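Local coordinates for putative S41 protease (Bacteroides fragilis NCTC 9343, PDB 3K50), which probably hydrolyses peptide bonds as a serine protease of family S41, although its own substrate has not been established, at residues 21-24 against 25-29; 41-44 against 45-49; 267-270 against 271-274; 305-308 against 309-313. All coordinates share one frame; numbering follows the deposited sequence. Where two conformers were deposited one is given.

Overall arrangement
All four interactions are local and follow one another along the chain, without nesting or crossing. Interaction 1 is the end of helix 18-26. Interaction 2 starts helix 45-52; the two meet where Met23 SE packs on Leu49 CD1 at 3.8 Å and on Phe48 CE2 at 3.9 Å. Interaction 3, far later, turns the chain between strands 258-263 and 273-276. It comes back to interaction 1 through the salt bridge from Arg268 NH2, in the conformer given, to Glu26 OE2, 2.9 Å, tying the N-terminal domain to the S41 peptidase region. Interaction 4 lies on helix 304-312, nearer the centre of the chain; its nearest atoms are about 9 Å from interaction 3 and about 12 Å from interaction 1.

Interaction 1. Residues 21-24 against 25-29; sequences SVMR and QEYLW
The last turn of helix 18-26, in the S41 N-terminal domain, closes with a CH-pi contact between Met23 and Tyr27, one turn apart. Both side chains point the same way and lie side by side. The selenomethionine chain bends at its last torsion (chi3 73°), which swings Met23 CE over one face of the tyrosine ring, 4.0 Å from the centroid and displaced toward the rim; the nearest ring atom to CE is Tyr27 CE2 at 3.8 Å. On the opposite face sits the backbone N of Trp29. Tyr27 is the first residue to leave helical geometry, yet its N still bonds to Met23 O at 3.0 Å. One residue earlier Glu26 N bonds to Val22 O at 2.9 Å. The Val22 and Glu26 side chains cross at about a right angle, Val22 CG2 in the conformer given 4.0 Å from Glu26 CG, both against Phe335 of strand 330-336. Glu26 has its charged partner in Arg268, and Met23 also touches Ala52. Bonds from Tyr27 OH to Asp57 OD2 and Ala54 N fix the position of the hydroxyl, while Met23 CE and Trp29 N on opposite faces would probably hinder rotation of this buried ring.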
loop_
_atom_site.group_PDB
_atom_site.type_symbol
_atom_site.label_atom_id
_atom_site.label_comp_id
_atom_site.label_asym_id
_atom_site.label_seq_id
_atom_site.Cartn_x
_atom_site.Cartn_y
_atom_site.Cartn_z
ATOM N N SER A 21 -3.095 -8.929 28.056
ATOM C CA SER A 21 -2.215 -10.080 28.162
ATOM C C SER A 21 -1.417 -10.321 26.895
ATOM O O SER A 21 -0.213 -10.389 26.990
ATOM C CB SER A 21 -2.998 -11.325 28.578
ATOM O OG SER A 21 -4.051 -11.567 27.679
ATOM N N VAL A 22 -2.059 -10.433 25.728
ATOM C CA VAL A 22 -1.343 -10.598 24.489
ATOM C C VAL A 22 -0.296 -9.472 24.334
ATOM O O VAL A 22 0.797 -9.737 23.868
ATOM C CB VAL A 22 -2.298 -10.693 23.285
ATOM C CG1 VAL A 22 -3.121 -9.424 23.159
ATOM C CG2 VAL A 22 -1.500 -10.970 21.997
HETATM N N MSE A 23 -0.595 -8.241 24.777
HETATM C CA MSE A 23 0.372 -7.142 24.621
HETATM C C MSE A 23 1.541 -7.275 25.603
HETATM O O MSE A 23 2.677 -7.104 25.248
HETATM C CB MSE A 23 -0.306 -5.754 24.807
HETATM C CG MSE A 23 -1.108 -5.309 23.585
HETATM SE SE MSE A 23 -1.877 -3.514 23.849
HETATM C CE MSE A 23 -0.246 -2.425 23.692
ATOM N N ARG A 24 1.254 -7.572 26.855
ATOM C CA ARG A 24 2.335 -7.657 27.831
ATOM C C ARG A 24 3.316 -8.822 27.443
ATOM O O ARG A 24 4.492 -8.754 27.736
ATOM C CB ARG A 24 1.778 -7.686 29.274
ATOM C CG ARG A 24 1.241 -6.309 29.663
ATOM C CD ARG A 24 0.734 -6.147 31.099
ATOM N NE ARG A 24 0.118 -4.835 31.362
ATOM C CZ ARG A 24 0.770 -3.698 31.593
ATOM N NH1 ARG A 24 2.090 -3.639 31.622
ATOM N NH2 ARG A 24 0.079 -2.591 31.809
ATOM N N GLN A 25 2.838 -9.840 26.726
ATOM C CA GLN A 25 3.692 -10.937 26.342
ATOM C C GLN A 25 4.398 -10.679 25.017
ATOM O O GLN A 25 5.593 -10.941 24.902
ATOM C CB GLN A 25 2.887 -12.258 26.254
ATOM C CG GLN A 25 3.686 -13.473 25.626
ATOM C CD GLN A 25 5.043 -13.833 26.316
ATOM O OE1 GLN A 25 6.031 -14.133 25.631
ATOM N NE2 GLN A 25 5.085 -13.784 27.658
ATOM N N GLU A 26 3.676 -10.146 24.031
ATOM C CA GLU A 26 4.160 -10.099 22.654
ATOM C C GLU A 26 4.618 -8.765 22.083
ATOM O O GLU A 26 5.254 -8.747 21.047
ATOM C CB GLU A 26 3.029 -10.548 21.726
ATOM C CG GLU A 26 2.377 -11.866 22.039
ATOM C CD GLU A 26 3.252 -13.073 21.763
ATOM O OE1 GLU A 26 4.310 -12.925 21.162
ATOM O OE2 GLU A 26 2.862 -14.188 22.145
ATOM N N TYR A 27 4.260 -7.665 22.728
ATOM C CA TYR A 27 4.575 -6.338 22.252
ATOM C C TYR A 27 6.061 -6.022 22.284
ATOM O O TYR A 27 6.719 -6.252 23.304
ATOM C CB TYR A 27 3.868 -5.324 23.158
ATOM C CG TYR A 27 3.771 -3.879 22.706
ATOM C CD1 TYR A 27 3.592 -3.532 21.360
ATOM C CD2 TYR A 27 3.662 -2.877 23.637
ATOM C CE1 TYR A 27 3.439 -2.186 20.981
ATOM C CE2 TYR A 27 3.442 -1.503 23.267
ATOM C CZ TYR A 27 3.323 -1.188 21.935
ATOM O OH TYR A 27 3.086 0.113 21.545
ATOM N N LEU A 28 6.574 -5.447 21.182
ATOM C CA LEU A 28 7.959 -5.026 21.102
ATOM C C LEU A 28 8.291 -4.156 22.286
ATOM O O LEU A 28 9.325 -4.360 22.943
ATOM C CB LEU A 28 8.273 -4.224 19.824
ATOM C CG LEU A 28 9.715 -3.749 19.616
ATOM C CD1 LEU A 28 10.734 -4.898 19.529
ATOM C CD2 LEU A 28 9.815 -2.851 18.402
ATOM N N TRP A 29 7.395 -3.216 22.572
ATOM C CA TRP A 29 7.630 -2.199 23.583
ATOM C C TRP A 29 6.864 -2.452 24.884
ATOM O O TRP A 29 6.359 -1.542 25.518
ATOM C CB TRP A 29 7.219 -0.836 22.981
ATOM C CG TRP A 29 8.066 -0.355 21.833
ATOM C CD1 TRP A 29 9.428 -0.328 21.811
ATOM C CD2 TRP A 29 7.651 0.239 20.573
ATOM N NE1 TRP A 29 9.872 0.162 20.636
ATOM C CE2 TRP A 29 8.820 0.529 19.856
ATOM C CE3 TRP A 29 6.430 0.482 19.969
ATOM C CZ2 TRP A 29 8.806 1.112 18.595
ATOM C CZ3 TRP A 29 6.403 1.055 18.710
ATOM C CH2 TRP A 29 7.575 1.366 18.032
#

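Interaction 2. Residues 41-44 against 45-49; sequences YFQK and PEAFL
Gln43 reaches over the first turn of helix 45-52 and touches Ala47 and Phe48. Its CG meets Ala47 CB at 3.5 Å. The chain runs on extended from a CG anti to the backbone N (chi1 -171°), carrying Gln43 OE1 to 3.6 Å from Phe48 CA. The same oxygen comes to the edge of the phenyl ring, close to the ring plane, 3.9 Å from CD1 of Phe48; amide and ring planes stand 79° apart, and the two side chains cross at about a right angle. Next to this, Lys44 takes the N-cap position. Its carbonyl oxygen receives Phe48 N at 3.0 Å, with an N-H...O angle of 162°, and a weak second bond from Ala47 N at 2.8 Å. Pro45 follows as the first residue of the helix, a place that suits proline, since a first-turn N-H has no helical i-4 carbonyl to bond to and proline has no N-H to leave unpaired. The lysine chain bends at chi3 and crosses Glu46 at a slant, with CE near OE1, but Lys44 NZ stays 4.8 Å from Glu46 OE1. A water joins the two instead, 3.0 Å from Lys44 NZ and, in a weak bond, 3.4 Å from Glu46 OE2. Farther out, Phe48 packs on Ile19 and Asp20 of helix 18-26, while Pro45 and Leu49 lie on Ile63 of strand 62-65. Chemically, Lys44 O takes one good and one weak N-H at the helix start, and the Lys44-Glu46 link is a loose water bridge; the glutamate charge probably also suits the amino end of the helix.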
loop_
_atom_site.group_PDB
_atom_site.type_symbol
_atom_site.label_atom_id
_atom_site.label_comp_id
_atom_site.label_asym_id
_atom_site.label_seq_id
_atom_site.Cartn_x
_atom_site.Cartn_y
_atom_site.Cartn_z
ATOM N N TYR A 41 -13.930 -3.474 31.494
ATOM C CA TYR A 41 -14.440 -4.571 30.686
ATOM C C TYR A 41 -15.363 -4.154 29.549
ATOM O O TYR A 41 -15.656 -4.974 28.683
ATOM C CB TYR A 41 -15.177 -5.581 31.584
ATOM C CG TYR A 41 -14.280 -6.163 32.660
ATOM C CD1 TYR A 41 -13.525 -7.327 32.429
ATOM C CD2 TYR A 41 -14.158 -5.516 33.903
ATOM C CE1 TYR A 41 -12.687 -7.841 33.423
ATOM C CE2 TYR A 41 -13.339 -6.005 34.885
ATOM C CZ TYR A 41 -12.604 -7.163 34.654
ATOM O OH TYR A 41 -11.809 -7.614 35.686
ATOM N N PHE A 42 -15.870 -2.926 29.567
ATOM C CA PHE A 42 -16.789 -2.497 28.480
ATOM C C PHE A 42 -16.170 -1.640 27.392
ATOM O O PHE A 42 -16.658 -1.625 26.261
ATOM C CB PHE A 42 -18.014 -1.831 29.063
ATOM C CG PHE A 42 -18.740 -2.688 30.007
ATOM C CD1 PHE A 42 -18.835 -4.072 29.809
ATOM C CD2 PHE A 42 -19.398 -2.142 31.053
ATOM C CE1 PHE A 42 -19.526 -4.839 30.683
ATOM C CE2 PHE A 42 -20.086 -2.928 31.920
ATOM C CZ PHE A 42 -20.142 -4.276 31.728
ATOM N N GLN A 43 -15.046 -1.006 27.699
ATOM C CA GLN A 43 -14.260 -0.239 26.719
ATOM C C GLN A 43 -13.964 -1.009 25.414
ATOM O O GLN A 43 -13.619 -2.189 25.438
ATOM C CB GLN A 43 -12.924 0.079 27.411
ATOM C CG GLN A 43 -11.989 1.014 26.780
ATOM C CD GLN A 43 -10.795 1.191 27.664
ATOM O OE1 GLN A 43 -10.154 0.209 28.092
ATOM N NE2 GLN A 43 -10.490 2.434 27.977
ATOM N N LYS A 44 -14.049 -0.326 24.273
ATOM C CA LYS A 44 -13.678 -0.934 23.002
ATOM C C LYS A 44 -12.175 -1.216 22.938
ATOM O O LYS A 44 -11.392 -0.459 23.519
ATOM C CB LYS A 44 -14.017 -0.021 21.847
ATOM C CG LYS A 44 -15.481 0.122 21.622
ATOM C CD LYS A 44 -15.775 1.224 20.628
ATOM C CE LYS A 44 -15.233 1.016 19.240
ATOM N NZ LYS A 44 -15.874 2.010 18.320
ATOM N N PRO A 45 -11.775 -2.305 22.241
ATOM C CA PRO A 45 -10.367 -2.637 22.097
ATOM C C PRO A 45 -9.568 -1.462 21.539
ATOM O O PRO A 45 -8.442 -1.246 21.996
ATOM C CB PRO A 45 -10.372 -3.826 21.116
ATOM C CG PRO A 45 -11.746 -3.983 20.646
ATOM C CD PRO A 45 -12.640 -3.302 21.583
ATOM N N GLU A 46 -10.165 -0.687 20.619
ATOM C CA GLU A 46 -9.575 0.538 20.082
ATOM C C GLU A 46 -9.179 1.493 21.179
ATOM O O GLU A 46 -8.077 2.045 21.164
ATOM C CB GLU A 46 -10.526 1.275 19.136
ATOM C CG GLU A 46 -10.792 0.592 17.790
ATOM C CD GLU A 46 -11.832 -0.561 17.825
ATOM O OE1 GLU A 46 -12.198 -1.029 18.933
ATOM O OE2 GLU A 46 -12.272 -0.990 16.722
ATOM N N ALA A 47 -10.042 1.653 22.175
ATOM C CA ALA A 47 -9.795 2.614 23.248
ATOM C C ALA A 47 -8.749 2.075 24.203
ATOM O O ALA A 47 -7.916 2.842 24.696
ATOM C CB ALA A 47 -11.108 2.962 24.006
ATOM N N PHE A 48 -8.803 0.773 24.479
ATOM C CA PHE A 48 -7.810 0.181 25.319
ATOM C C PHE A 48 -6.453 0.417 24.659
ATOM O O PHE A 48 -5.491 0.891 25.331
ATOM C CB PHE A 48 -8.010 -1.344 25.500
ATOM C CG PHE A 48 -6.943 -1.971 26.311
ATOM C CD1 PHE A 48 -7.070 -2.068 27.686
ATOM C CD2 PHE A 48 -5.765 -2.398 25.729
ATOM C CE1 PHE A 48 -6.037 -2.630 28.475
ATOM C CE2 PHE A 48 -4.719 -2.926 26.519
ATOM C CZ PHE A 48 -4.861 -3.045 27.886
ATOM N N LEU A 49 -6.374 0.083 23.366
ATOM C CA LEU A 49 -5.109 0.163 22.614
ATOM C C LEU A 49 -4.482 1.549 22.648
ATOM O O LEU A 49 -3.277 1.691 22.857
ATOM C CB LEU A 49 -5.289 -0.267 21.168
ATOM C CG LEU A 49 -4.001 -0.397 20.341
ATOM C CD1 LEU A 49 -3.070 -1.440 20.934
ATOM C CD2 LEU A 49 -4.326 -0.740 18.920
HETATM O O HOH W 1 -14.796 0.963 15.670
#

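Interaction 3. Residues 267-270 against 271-274; sequences KRVE and ANQD
The flat amide of Asn272 has the carbonyl oxygen of Val269 over one face, with Val269 O 3.3 Å from Asn272 CG, and Val269 CG2 lies 3.8 Å from Asn272 ND2. Val269 was deposited in two conformers, so this methyl contact holds for one of them. At the oxygen end of the amide, OD1 accepts the backbone N-H of Tyr264. The site is a short 3-10 turn in the loop that joins antiparallel strands 258-263 and 273-276, and Gln273 enters the second strand by backbone bonding with Leu262. Asn272 CG stands anti to its own carbonyl carbon (chi1 -72°), which sets the amide over Val269 O. Two successive i to i+3 bonds hold the backbone: Ala271 N to Arg268 O at 3.0 Å and Asn272 N to Val269 O at 2.9 Å. The other planar group, the Arg268 guanidinium, forms a salt bridge with Glu270, Arg268 NH1 3.3 Å from Glu270 OE1, and turns NH2 to Glu26 of helix 18-26; this too describes one of two conformers. A water also sits 2.9 Å from Val269 O and 3.2 Å from Asn272 O. On the other residue of the turn's close, the methyl carbon Ala271 CB lies 3.5 Å from Arg268 O.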
loop_
_atom_site.group_PDB
_atom_site.type_symbol
_atom_site.label_atom_id
_atom_site.label_comp_id
_atom_site.label_asym_id
_atom_site.label_seq_id
_atom_site.Cartn_x
_atom_site.Cartn_y
_atom_site.Cartn_z
ATOM N N LYS A 267 11.678 -10.746 25.654
ATOM C CA LYS A 267 10.864 -11.892 25.967
ATOM C C LYS A 267 10.658 -12.780 24.746
ATOM O O LYS A 267 10.068 -13.838 24.891
ATOM C CB LYS A 267 9.433 -11.476 26.402
ATOM C CG LYS A 267 9.263 -10.928 27.828
ATOM C CD LYS A 267 7.877 -10.359 27.970
ATOM C CE LYS A 267 7.449 -10.260 29.415
ATOM N NZ LYS A 267 6.162 -9.547 29.538
ATOM N N ARG A 268 10.995 -12.296 23.542
ATOM C CA ARG A 268 10.711 -13.039 22.314
ATOM C C ARG A 268 11.921 -13.189 21.374
ATOM O O ARG A 268 11.816 -13.147 20.146
ATOM C CB ARG A 268 9.498 -12.399 21.610
ATOM C CG ARG A 268 8.124 -12.650 22.290
ATOM C CD ARG A 268 7.680 -14.135 22.132
ATOM N NE ARG A 268 6.423 -14.489 22.815
ATOM C CZ ARG A 268 5.900 -15.727 22.860
ATOM N NH1 ARG A 268 6.493 -16.764 22.271
ATOM N NH2 ARG A 268 4.763 -15.946 23.497
ATOM N N VAL A 269 13.085 -13.423 21.993
ATOM C CA VAL A 269 14.379 -13.662 21.290
ATOM C C VAL A 269 14.294 -14.840 20.320
ATOM O O VAL A 269 14.850 -14.792 19.216
ATOM C CB VAL A 269 15.596 -13.906 22.273
ATOM C CG1 VAL A 269 15.462 -15.217 23.115
ATOM C CG2 VAL A 269 16.896 -13.942 21.505
ATOM N N GLU A 270 13.576 -15.879 20.740
ATOM C CA GLU A 270 13.300 -17.070 19.930
ATOM C C GLU A 270 12.755 -16.715 18.559
ATOM O O GLU A 270 13.043 -17.444 17.587
ATOM C CB GLU A 270 12.276 -17.985 20.649
ATOM C CG GLU A 270 10.807 -17.321 20.670
ATOM C CD GLU A 270 9.947 -17.578 21.923
ATOM O OE1 GLU A 270 9.189 -18.584 21.958
ATOM O OE2 GLU A 270 9.968 -16.715 22.843
ATOM N N ALA A 271 12.006 -15.605 18.452
ATOM C CA ALA A 271 11.420 -15.187 17.149
ATOM C C ALA A 271 12.386 -14.443 16.229
ATOM O O ALA A 271 12.112 -14.276 15.048
ATOM C CB ALA A 271 10.132 -14.354 17.372
ATOM N N ASN A 272 13.525 -14.006 16.736
ATOM C CA ASN A 272 14.455 -13.220 15.936
ATOM C C ASN A 272 14.777 -13.987 14.673
ATOM O O ASN A 272 14.879 -15.234 14.706
ATOM C CB ASN A 272 15.754 -12.907 16.720
ATOM C CG ASN A 272 15.576 -11.893 17.811
ATOM O OD1 ASN A 272 14.480 -11.390 18.035
ATOM N ND2 ASN A 272 16.659 -11.607 18.543
ATOM N N GLN A 273 14.954 -13.256 13.571
ATOM C CA GLN A 273 15.226 -13.846 12.273
ATOM C C GLN A 273 16.126 -12.993 11.443
ATOM O O GLN A 273 15.945 -11.770 11.434
ATOM C CB GLN A 273 13.969 -13.945 11.412
ATOM C CG GLN A 273 13.169 -15.094 11.494
ATOM C CD GLN A 273 12.116 -15.129 10.380
ATOM O OE1 GLN A 273 11.110 -14.432 10.452
ATOM N NE2 GLN A 273 12.335 -15.980 9.375
ATOM N N ASP A 274 17.015 -13.651 10.677
ATOM C CA ASP A 274 17.945 -13.003 9.738
ATOM C C ASP A 274 17.469 -13.395 8.347
ATOM O O ASP A 274 17.640 -14.552 7.918
ATOM C CB ASP A 274 19.413 -13.496 9.920
ATOM C CG ASP A 274 20.063 -12.975 11.191
ATOM O OD1 ASP A 274 19.507 -12.025 11.679
ATOM O OD2 ASP A 274 21.147 -13.407 11.674
HETATM O O HOH W 2 16.133 -16.621 17.292
#

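Interaction 4. Residues 305-308 against 309-313; sequences AEMV and INCLN
Val308 and Leu312 lie side by side along helix 304-312, pointing the same way, with Val308 CG1 3.7 Å from Leu312 CD1. The valine sets CG1 anti to its backbone N (chi1 169°), on the side facing the following turn, and the leucine extends CD1 back to meet it. A second pair, Met307 and Cys311, occupies another flank: the selenomethionine leaves with CG anti to the backbone N and then bends at chi2 (-73°), bringing Met307 SE to 3.9 Å from Cys311 SG. That sulfur also lies 3.3 Å from Met307 O, beside the carbonyl that takes the cysteine's own backbone N-H. The helix is the crossover of a beta-alpha-beta unit, between parallel strands 292-297 and 317-322 of the mixed sheet, within the ClpP/crotonase-like region of the S41 peptidase. Met307 and Cys311 pack on strand 258-263, with Met307 and Val308 also on helix 239-249, and Leu312 on both helix 239-249 and strand 317-322. Three i to i+4 bonds hold this part of the helix: Asn310 N to Glu306 O at 2.9 Å, the straightest with an N-H...O angle of 168°, Cys311 N to Met307 O at 2.9 Å, and Leu312 N to Val308 O at 3.0 Å. The buried carboxylate of Glu306 is held by four bonds: OE2 to Thr325 OG1 and Gly327 N, OE1 to Gly303 N and Glu328 N. Asn310 ND2 bonds to Lys357 O, while Asn310 CB stays 3.5 Å from Glu306 O.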
loop_
_atom_site.group_PDB
_atom_site.type_symbol
_atom_site.label_atom_id
_atom_site.label_comp_id
_atom_site.label_asym_id
_atom_site.label_seq_id
_atom_site.Cartn_x
_atom_site.Cartn_y
_atom_site.Cartn_z
ATOM N N ALA A 305 6.383 -2.015 2.738
ATOM C CA ALA A 305 6.741 -1.240 1.548
ATOM C C ALA A 305 7.997 -0.404 1.861
ATOM O O ALA A 305 8.893 -0.278 1.057
ATOM C CB ALA A 305 5.586 -0.354 1.125
ATOM N N GLU A 306 8.055 0.113 3.062
ATOM C CA GLU A 306 9.189 0.931 3.528
ATOM C C GLU A 306 10.404 0.081 3.845
ATOM O O GLU A 306 11.551 0.525 3.684
ATOM C CB GLU A 306 8.779 1.746 4.722
ATOM C CG GLU A 306 7.736 2.817 4.406
ATOM C CD GLU A 306 7.261 3.556 5.631
ATOM O OE1 GLU A 306 6.393 3.002 6.373
ATOM O OE2 GLU A 306 7.728 4.704 5.831
HETATM N N MSE A 307 10.152 -1.135 4.277
HETATM C CA MSE A 307 11.223 -2.132 4.523
HETATM C C MSE A 307 11.985 -2.454 3.253
HETATM O O MSE A 307 13.201 -2.613 3.285
HETATM C CB MSE A 307 10.609 -3.395 5.123
HETATM C CG MSE A 307 11.564 -4.615 5.371
HETATM SE SE MSE A 307 12.166 -5.613 3.747
HETATM C CE MSE A 307 12.517 -7.576 4.432
ATOM N N VAL A 308 11.283 -2.510 2.130
ATOM C CA VAL A 308 11.911 -2.778 0.872
ATOM C C VAL A 308 12.859 -1.669 0.529
ATOM O O VAL A 308 13.993 -1.895 0.086
ATOM C CB VAL A 308 10.854 -2.931 -0.273
ATOM C CG1 VAL A 308 11.562 -2.939 -1.621
ATOM C CG2 VAL A 308 10.028 -4.172 -0.016
ATOM N N ILE A 309 12.422 -0.458 0.726
ATOM C CA ILE A 309 13.298 0.689 0.493
ATOM C C ILE A 309 14.501 0.665 1.424
ATOM O O ILE A 309 15.648 0.805 0.991
ATOM C CB ILE A 309 12.559 2.062 0.672
ATOM C CG1 ILE A 309 11.418 2.196 -0.369
ATOM C CG2 ILE A 309 13.560 3.218 0.645
ATOM C CD1 ILE A 309 10.382 3.355 -0.035
ATOM N N ASN A 310 14.255 0.515 2.707
ATOM C CA ASN A 310 15.361 0.543 3.660
ATOM C C ASN A 310 16.465 -0.535 3.440
ATOM O O ASN A 310 17.654 -0.278 3.640
ATOM C CB ASN A 310 14.793 0.380 5.092
ATOM C CG ASN A 310 15.865 0.561 6.148
ATOM O OD1 ASN A 310 16.573 1.575 6.120
ATOM N ND2 ASN A 310 16.015 -0.438 7.075
ATOM N N CYS A 311 16.009 -1.763 3.180
ATOM C CA CYS A 311 16.817 -2.954 2.999
ATOM C C CYS A 311 17.497 -3.070 1.668
ATOM O O CYS A 311 18.594 -3.635 1.589
ATOM C CB CYS A 311 15.952 -4.179 3.254
ATOM S SG CYS A 311 15.488 -4.177 5.062
ATOM N N LEU A 312 16.877 -2.557 0.612
ATOM C CA LEU A 312 17.609 -2.453 -0.654
ATOM C C LEU A 312 18.626 -1.279 -0.716
ATOM O O LEU A 312 19.623 -1.386 -1.451
ATOM C CB LEU A 312 16.678 -2.335 -1.829
ATOM C CG LEU A 312 15.808 -3.543 -2.090
ATOM C CD1 LEU A 312 14.922 -3.182 -3.267
ATOM C CD2 LEU A 312 16.682 -4.785 -2.346
ATOM N N ASN A 313 18.382 -0.190 0.024
ATOM C CA ASN A 313 19.296 1.004 0.059
ATOM C C ASN A 313 20.789 0.726 0.123
ATOM O O ASN A 313 21.550 1.343 -0.629
ATOM C CB ASN A 313 18.943 2.002 1.211
ATOM C CG ASN A 313 18.028 3.154 0.751
ATOM O OD1 ASN A 313 18.053 3.506 -0.422
ATOM N ND2 ASN A 313 17.278 3.792 1.685
#